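Local coordinates for GTP-binding protein (Pyrococcus horikoshii, PDB 1WXQ), which is of unknown function but probably binds GTP and may hydrolyse nucleotides, at residues Val218-Ile232 against Arg299-Val312. Numbering follows the deposited sequence.
Sequences VIAANKADAASDEQI and RFGSTGVQEVINRV
Arg299 grips the start of helix 229-241, through the backbone oxygen of Ala227 in the turn before it and the carboxylate of Asp229 in its first turn. From CB the chain runs out extended; Arg299 CG lies 3.8 Å above the centre of the Phe300 ring, and Phe300 CZ lies against one guanidinium face, offset toward the rim, leaving the bonded partners at the edge. Arg299 NE gives a weak bond to Asp229 OD1, while Arg299 NH2 donates to that same oxygen at 2.8 Å, a salt bridge met from above the carboxylate plane, the two planes 46° apart. Arg299 NH2 also donates to Ala227 O at 2.7 Å (159°), a bond NH1 repeats weakly. Arginine suits the place because one flat group can serve both acceptors; a methionine here would probably leave Asp229 without its counter-charge and Ala227 O without these donors. Phe300 CZ touches Ala224 CB at 3.6 Å, a spot suited to a small residue, and Ile232 CD1 comes to the ring edge. Val218 CG1 meets Val308 CG1 and Val218 CG2 meets Val312 CG2, one branched valine serving successive helix turns. Residues 305-312 run antiparallel to strand residues 218-222, between parallel strands 104-110 and 245-249, with helix 13-21 alongside.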
ATOM      1  N   VAL A 218       1.711   1.279   7.099  1.00 31.09           N
ATOM      2  CA  VAL A 218       0.710   2.020   7.825  1.00 28.20           C
ATOM      3  C   VAL A 218       0.477   1.189   9.074  1.00 26.38           C
ATOM      4  O   VAL A 218       0.426  -0.041   9.021  1.00 24.13           O
ATOM      5  CB  VAL A 218      -0.598   2.178   7.041  1.00 28.11           C
ATOM      6  CG1 VAL A 218      -1.690   2.741   7.959  1.00 28.50           C
ATOM      7  CG2 VAL A 218      -0.380   3.118   5.871  1.00 28.97           C
ATOM      8  N   ILE A 219       0.349   1.877  10.197  1.00 25.53           N
ATOM      9  CA  ILE A 219       0.150   1.209  11.456  1.00 25.90           C
ATOM     10  C   ILE A 219      -1.316   1.184  11.893  1.00 23.48           C
ATOM     11  O   ILE A 219      -1.971   2.216  11.999  1.00 24.38           O
ATOM     12  CB  ILE A 219       1.024   1.885  12.524  1.00 26.10           C
ATOM     13  CG1 ILE A 219       2.453   1.975  11.990  1.00 28.04           C
ATOM     14  CG2 ILE A 219       0.968   1.093  13.836  1.00 29.04           C
ATOM     15  CD1 ILE A 219       3.405   2.707  12.890  1.00 33.28           C
ATOM     16  N   ALA A 220      -1.828  -0.012  12.130  1.00 23.76           N
ATOM     17  CA  ALA A 220      -3.197  -0.156  12.584  1.00 23.60           C
ATOM     18  C   ALA A 220      -3.143  -0.354  14.092  1.00 24.12           C
ATOM     19  O   ALA A 220      -2.718  -1.412  14.560  1.00 26.34           O
ATOM     20  CB  ALA A 220      -3.854  -1.359  11.922  1.00 21.79           C
ATOM     21  N   ALA A 221      -3.532   0.676  14.848  1.00 24.02           N
ATOM     22  CA  ALA A 221      -3.543   0.592  16.308  1.00 24.32           C
ATOM     23  C   ALA A 221      -4.849  -0.133  16.619  1.00 25.63           C
ATOM     24  O   ALA A 221      -5.877   0.490  16.863  1.00 20.75           O
ATOM     25  CB  ALA A 221      -3.536   1.987  16.919  1.00 24.58           C
ATOM     26  N   ASN A 222      -4.790  -1.462  16.599  1.00 27.29           N
ATOM     27  CA  ASN A 222      -5.971  -2.291  16.792  1.00 27.77           C
ATOM     28  C   ASN A 222      -6.436  -2.472  18.231  1.00 26.65           C
ATOM     29  O   ASN A 222      -5.657  -2.339  19.165  1.00 24.57           O
ATOM     30  CB  ASN A 222      -5.732  -3.647  16.130  1.00 27.22           C
ATOM     31  CG  ASN A 222      -7.017  -4.387  15.839  1.00 24.58           C
ATOM     32  OD1 ASN A 222      -7.972  -3.809  15.330  1.00 18.20           O
ATOM     33  ND2 ASN A 222      -7.037  -5.679  16.141  1.00 16.05           N
ATOM     34  N   LYS A 223      -7.716  -2.802  18.377  1.00 28.35           N
ATOM     35  CA  LYS A 223      -8.361  -2.987  19.674  1.00 28.22           C
ATOM     36  C   LYS A 223      -8.572  -1.616  20.301  1.00 26.95           C
ATOM     37  O   LYS A 223      -8.685  -1.485  21.514  1.00 28.95           O
ATOM     38  CB  LYS A 223      -7.514  -3.867  20.604  1.00 30.26           C
ATOM     39  CG  LYS A 223      -7.179  -5.249  20.026  1.00 37.27           C
ATOM     40  CD  LYS A 223      -6.782  -6.262  21.102  1.00 45.71           C
ATOM     41  CE  LYS A 223      -5.550  -5.829  21.892  1.00 52.70           C
ATOM     42  NZ  LYS A 223      -5.158  -6.849  22.927  1.00 60.73           N
ATOM     43  N   ALA A 224      -8.622  -0.596  19.449  1.00 27.68           N
ATOM     44  CA  ALA A 224      -8.811   0.783  19.881  1.00 27.01           C
ATOM     45  C   ALA A 224     -10.032   0.944  20.787  1.00 28.08           C
ATOM     46  O   ALA A 224      -9.997   1.701  21.753  1.00 28.17           O
ATOM     47  CB  ALA A 224      -8.945   1.686  18.664  1.00 26.91           C
ATOM     48  N   ASP A 225     -11.107   0.235  20.457  1.00 29.51           N
ATOM     49  CA  ASP A 225     -12.344   0.265  21.232  1.00 30.67           C
ATOM     50  C   ASP A 225     -12.089  -0.043  22.710  1.00 29.84           C
ATOM     51  O   ASP A 225     -12.781   0.481  23.590  1.00 29.95           O
ATOM     52  CB  ASP A 225     -13.314  -0.763  20.674  1.00 31.65           C
ATOM     53  CG  ASP A 225     -12.708  -2.144  20.626  1.00 35.03           C
ATOM     54  OD1 ASP A 225     -11.515  -2.238  20.266  1.00 41.41           O
ATOM     55  OD2 ASP A 225     -13.413  -3.128  20.937  1.00 35.15           O
ATOM     56  N   ALA A 226     -11.106  -0.899  22.984  1.00 29.24           N
ATOM     57  CA  ALA A 226     -10.787  -1.249  24.363  1.00 28.28           C
ATOM     58  C   ALA A 226      -9.721  -0.311  24.936  1.00 28.20           C
ATOM     59  O   ALA A 226      -9.239  -0.507  26.059  1.00 28.50           O
ATOM     60  CB  ALA A 226     -10.308  -2.701  24.440  1.00 27.51           C
ATOM     61  N   ALA A 227      -9.358   0.714  24.172  1.00 27.12           N
ATOM     62  CA  ALA A 227      -8.336   1.649  24.631  1.00 25.00           C
ATOM     63  C   ALA A 227      -8.898   3.045  24.798  1.00 23.20           C
ATOM     64  O   ALA A 227      -9.970   3.356  24.292  1.00 24.01           O
ATOM     65  CB  ALA A 227      -7.171   1.661  23.654  1.00 22.14           C
ATOM     66  N   SER A 228      -8.174   3.884  25.523  1.00 21.66           N
ATOM     67  CA  SER A 228      -8.610   5.252  25.752  1.00 23.27           C
ATOM     68  C   SER A 228      -8.060   6.200  24.680  1.00 22.37           C
ATOM     69  O   SER A 228      -7.007   5.941  24.100  1.00 18.51           O
ATOM     70  CB  SER A 228      -8.122   5.728  27.116  1.00 20.65           C
ATOM     71  OG  SER A 228      -6.707   5.844  27.097  1.00 23.36           O
ATOM     72  N   ASP A 229      -8.781   7.295  24.445  1.00 23.53           N
ATOM     73  CA  ASP A 229      -8.382   8.317  23.486  1.00 25.07           C
ATOM     74  C   ASP A 229      -6.954   8.789  23.760  1.00 26.53           C
ATOM     75  O   ASP A 229      -6.196   9.104  22.841  1.00 25.50           O
ATOM     76  CB  ASP A 229      -9.322   9.517  23.578  1.00 25.76           C
ATOM     77  CG  ASP A 229     -10.717   9.208  23.098  1.00 26.85           C
ATOM     78  OD1 ASP A 229     -10.919   8.154  22.455  1.00 35.63           O
ATOM     79  OD2 ASP A 229     -11.608  10.037  23.357  1.00 36.50           O
ATOM     80  N   GLU A 230      -6.605   8.841  25.041  1.00 27.81           N
ATOM     81  CA  GLU A 230      -5.280   9.242  25.499  1.00 30.01           C
ATOM     82  C   GLU A 230      -4.203   8.272  25.010  1.00 29.87           C
ATOM     83  O   GLU A 230      -3.133   8.657  24.555  1.00 28.13           O
ATOM     84  CB  GLU A 230      -5.297   9.275  27.027  1.00 31.72           C
ATOM     85  CG  GLU A 230      -3.951   9.698  27.615  1.00 37.64           C
ATOM     86  CD  GLU A 230      -4.109   9.940  29.100  1.00 50.94           C
ATOM     87  OE1 GLU A 230      -4.629   9.068  29.783  1.00 55.16           O
ATOM     88  OE2 GLU A 230      -3.711  11.007  29.563  1.00 56.66           O
ATOM     89  N   GLN A 231      -4.504   6.970  25.157  1.00 30.98           N
ATOM     90  CA  GLN A 231      -3.569   5.950  24.702  1.00 31.04           C
ATOM     91  C   GLN A 231      -3.366   6.013  23.188  1.00 30.60           C
ATOM     92  O   GLN A 231      -2.257   5.924  22.679  1.00 29.84           O
ATOM     93  CB  GLN A 231      -4.127   4.581  25.096  1.00 31.29           C
ATOM     94  CG  GLN A 231      -3.398   3.977  26.296  1.00 36.73           C
ATOM     95  CD  GLN A 231      -4.249   2.886  26.902  1.00 38.87           C
ATOM     96  OE1 GLN A 231      -5.456   2.818  26.741  1.00 37.17           O
ATOM     97  NE2 GLN A 231      -3.552   2.004  27.646  1.00 39.54           N
ATOM     98  N   ILE A 232      -4.503   6.127  22.476  1.00 31.02           N
ATOM     99  CA  ILE A 232      -4.444   6.164  21.019  1.00 29.53           C
ATOM    100  C   ILE A 232      -3.699   7.401  20.511  1.00 30.61           C
ATOM    101  O   ILE A 232      -2.748   7.312  19.747  1.00 28.19           O
ATOM    102  CB  ILE A 232      -5.877   6.161  20.486  1.00 28.35           C
ATOM    103  CG1 ILE A 232      -6.541   4.810  20.762  1.00 28.43           C
ATOM    104  CG2 ILE A 232      -5.868   6.378  18.961  1.00 25.19           C
ATOM    105  CD1 ILE A 232      -8.051   4.845  20.525  1.00 20.12           C
ATOM    106  N   ARG A 299     -17.708   6.199  17.993  1.00 35.57           N
ATOM    107  CA  ARG A 299     -16.709   7.038  18.610  1.00 32.84           C
ATOM    108  C   ARG A 299     -15.600   7.331  17.599  1.00 32.46           C
ATOM    109  O   ARG A 299     -14.963   8.379  17.591  1.00 33.80           O
ATOM    110  CB  ARG A 299     -16.193   6.195  19.794  1.00 32.77           C
ATOM    111  CG  ARG A 299     -14.717   6.399  20.113  1.00 32.23           C
ATOM    112  CD  ARG A 299     -14.179   5.397  21.159  1.00 24.67           C
ATOM    113  NE  ARG A 299     -12.945   5.906  21.784  1.00 31.53           N
ATOM    114  CZ  ARG A 299     -12.180   5.036  22.498  1.00 27.61           C
ATOM    115  NH1 ARG A 299     -12.569   3.782  22.617  1.00 20.07           N
ATOM    116  NH2 ARG A 299     -11.021   5.441  23.031  1.00 28.94           N
ATOM    117  N   PHE A 300     -15.315   6.417  16.667  1.00 31.12           N
ATOM    118  CA  PHE A 300     -14.278   6.643  15.652  1.00 29.86           C
ATOM    119  C   PHE A 300     -14.817   6.981  14.255  1.00 30.13           C
ATOM    120  O   PHE A 300     -14.069   7.455  13.399  1.00 31.07           O
ATOM    121  CB  PHE A 300     -13.372   5.421  15.502  1.00 26.91           C
ATOM    122  CG  PHE A 300     -12.758   4.949  16.774  1.00 24.58           C
ATOM    123  CD1 PHE A 300     -13.152   3.739  17.339  1.00 30.84           C
ATOM    124  CD2 PHE A 300     -11.777   5.694  17.402  1.00 27.13           C
ATOM    125  CE1 PHE A 300     -12.576   3.271  18.520  1.00 31.17           C
ATOM    126  CE2 PHE A 300     -11.184   5.245  18.589  1.00 32.79           C
ATOM    127  CZ  PHE A 300     -11.588   4.023  19.152  1.00 28.54           C
ATOM    128  N   GLY A 301     -16.103   6.720  14.020  1.00 29.59           N
ATOM    129  CA  GLY A 301     -16.687   6.988  12.716  1.00 28.29           C
ATOM    130  C   GLY A 301     -16.664   5.776  11.786  1.00 28.92           C
ATOM    131  O   GLY A 301     -17.171   5.835  10.664  1.00 27.08           O
ATOM    132  N   SER A 302     -16.067   4.678  12.250  1.00 29.25           N
ATOM    133  CA  SER A 302     -15.978   3.454  11.490  1.00 29.70           C
ATOM    134  C   SER A 302     -15.124   2.458  12.246  1.00 29.25           C
ATOM    135  O   SER A 302     -14.704   2.690  13.371  1.00 29.26           O
ATOM    136  CB  SER A 302     -15.336   3.777  10.140  1.00 29.64           C
ATOM    137  OG  SER A 302     -13.929   3.952  10.316  1.00 26.61           O
ATOM    138  N   THR A 303     -14.843   1.313  11.631  1.00 28.14           N
ATOM    139  CA  THR A 303     -14.025   0.296  12.270  1.00 27.38           C
ATOM    140  C   THR A 303     -12.541   0.568  12.055  1.00 29.10           C
ATOM    141  O   THR A 303     -11.691  -0.121  12.615  1.00 29.29           O
ATOM    142  CB  THR A 303     -14.380  -1.116  11.755  1.00 28.77           C
ATOM    143  OG1 THR A 303     -14.465  -1.107  10.315  1.00 22.05           O
ATOM    144  CG2 THR A 303     -15.722  -1.574  12.371  1.00 25.91           C
ATOM    145  N   GLY A 304     -12.239   1.580  11.246  1.00 29.30           N
ATOM    146  CA  GLY A 304     -10.861   1.952  11.006  1.00 28.44           C
ATOM    147  C   GLY A 304     -10.138   1.094   9.994  1.00 28.37           C
ATOM    148  O   GLY A 304      -9.152   1.532   9.387  1.00 27.97           O
ATOM    149  N   VAL A 305     -10.620  -0.129   9.804  1.00 28.38           N
ATOM    150  CA  VAL A 305      -9.987  -1.037   8.858  1.00 27.77           C
ATOM    151  C   VAL A 305      -9.974  -0.465   7.456  1.00 28.79           C
ATOM    152  O   VAL A 305      -8.921  -0.372   6.821  1.00 30.41           O
ATOM    153  CB  VAL A 305     -10.689  -2.390   8.835  1.00 27.83           C
ATOM    154  CG1 VAL A 305     -10.087  -3.264   7.745  1.00 25.37           C
ATOM    155  CG2 VAL A 305     -10.553  -3.059  10.212  1.00 26.15           C
ATOM    156  N   GLN A 306     -11.136  -0.053   6.974  1.00 29.96           N
ATOM    157  CA  GLN A 306     -11.222   0.490   5.624  1.00 30.69           C
ATOM    158  C   GLN A 306     -10.331   1.711   5.423  1.00 32.57           C
ATOM    159  O   GLN A 306      -9.764   1.905   4.341  1.00 33.52           O
ATOM    160  CB  GLN A 306     -12.664   0.854   5.288  1.00 29.53           C
ATOM    161  CG  GLN A 306     -12.897   1.117   3.804  1.00 30.65           C
ATOM    162  CD  GLN A 306     -12.537  -0.076   2.935  1.00 30.33           C
ATOM    163  OE1 GLN A 306     -12.982  -1.201   3.181  1.00 33.27           O
ATOM    164  NE2 GLN A 306     -11.732   0.166   1.912  1.00 37.15           N
ATOM    165  N   GLU A 307     -10.229   2.529   6.467  1.00 32.01           N
ATOM    166  CA  GLU A 307      -9.422   3.751   6.456  1.00 33.11           C
ATOM    167  C   GLU A 307      -7.945   3.404   6.222  1.00 32.18           C
ATOM    168  O   GLU A 307      -7.260   4.019   5.400  1.00 30.60           O
ATOM    169  CB  GLU A 307      -9.583   4.463   7.805  1.00 34.57           C
ATOM    170  CG  GLU A 307      -9.238   5.935   7.815  1.00 39.02           C
ATOM    171  CD  GLU A 307      -9.312   6.528   9.218  1.00 44.40           C
ATOM    172  OE1 GLU A 307     -10.243   6.144   9.970  1.00 39.74           O
ATOM    173  OE2 GLU A 307      -8.452   7.375   9.561  1.00 40.74           O
ATOM    174  N   VAL A 308      -7.459   2.409   6.954  1.00 31.09           N
ATOM    175  CA  VAL A 308      -6.082   1.991   6.811  1.00 30.96           C
ATOM    176  C   VAL A 308      -5.772   1.586   5.367  1.00 30.35           C
ATOM    177  O   VAL A 308      -4.771   2.028   4.798  1.00 31.19           O
ATOM    178  CB  VAL A 308      -5.762   0.816   7.745  1.00 31.48           C
ATOM    179  CG1 VAL A 308      -4.378   0.271   7.430  1.00 31.60           C
ATOM    180  CG2 VAL A 308      -5.840   1.272   9.197  1.00 28.96           C
ATOM    181  N   ILE A 309      -6.637   0.763   4.771  1.00 29.47           N
ATOM    182  CA  ILE A 309      -6.423   0.305   3.398  1.00 28.12           C
ATOM    183  C   ILE A 309      -6.450   1.448   2.380  1.00 28.51           C
ATOM    184  O   ILE A 309      -5.671   1.449   1.420  1.00 27.39           O
ATOM    185  CB  ILE A 309      -7.442  -0.789   3.020  1.00 28.83           C
ATOM    186  CG1 ILE A 309      -7.202  -2.023   3.904  1.00 29.92           C
ATOM    187  CG2 ILE A 309      -7.320  -1.129   1.545  1.00 28.18           C
ATOM    188  CD1 ILE A 309      -8.235  -3.119   3.767  1.00 32.01           C
ATOM    189  N   ASN A 310      -7.322   2.431   2.592  1.00 26.96           N
ATOM    190  CA  ASN A 310      -7.369   3.565   1.680  1.00 25.67           C
ATOM    191  C   ASN A 310      -6.081   4.395   1.840  1.00 27.64           C
ATOM    192  O   ASN A 310      -5.551   4.925   0.856  1.00 28.96           O
ATOM    193  CB  ASN A 310      -8.607   4.459   1.946  1.00 24.90           C
ATOM    194  CG  ASN A 310      -9.939   3.809   1.509  1.00 30.00           C
ATOM    195  OD1 ASN A 310      -9.967   2.755   0.848  1.00 29.17           O
ATOM    196  ND2 ASN A 310     -11.049   4.449   1.878  1.00 25.53           N
ATOM    197  N   ARG A 311      -5.563   4.503   3.066  1.00 27.92           N
ATOM    198  CA  ARG A 311      -4.354   5.299   3.282  1.00 28.11           C
ATOM    199  C   ARG A 311      -3.151   4.626   2.665  1.00 26.18           C
ATOM    200  O   ARG A 311      -2.225   5.303   2.210  1.00 25.53           O
ATOM    201  CB  ARG A 311      -4.106   5.568   4.782  1.00 29.69           C
ATOM    202  CG  ARG A 311      -5.120   6.521   5.429  1.00 36.01           C
ATOM    203  CD  ARG A 311      -5.130   7.921   4.760  1.00 37.24           C
ATOM    204  NE  ARG A 311      -3.924   8.690   5.057  1.00 39.02           N
ATOM    205  CZ  ARG A 311      -3.683   9.286   6.226  1.00 34.77           C
ATOM    206  NH1 ARG A 311      -4.565   9.216   7.212  1.00 32.84           N
ATOM    207  NH2 ARG A 311      -2.546   9.938   6.413  1.00 33.69           N
ATOM    208  N   VAL A 312      -3.157   3.296   2.634  1.00 23.17           N
ATOM    209  CA  VAL A 312      -2.039   2.577   2.021  1.00 24.06           C
ATOM    210  C   VAL A 312      -2.019   2.797   0.495  1.00 22.80           C
ATOM    211  O   VAL A 312      -0.999   3.162  -0.084  1.00 21.80           O
ATOM    212  CB  VAL A 312      -2.114   1.055   2.267  1.00 22.93           C
ATOM    213  CG1 VAL A 312      -1.007   0.373   1.486  1.00 17.94           C
ATOM    214  CG2 VAL A 312      -1.996   0.736   3.747  1.00 13.67           C
TER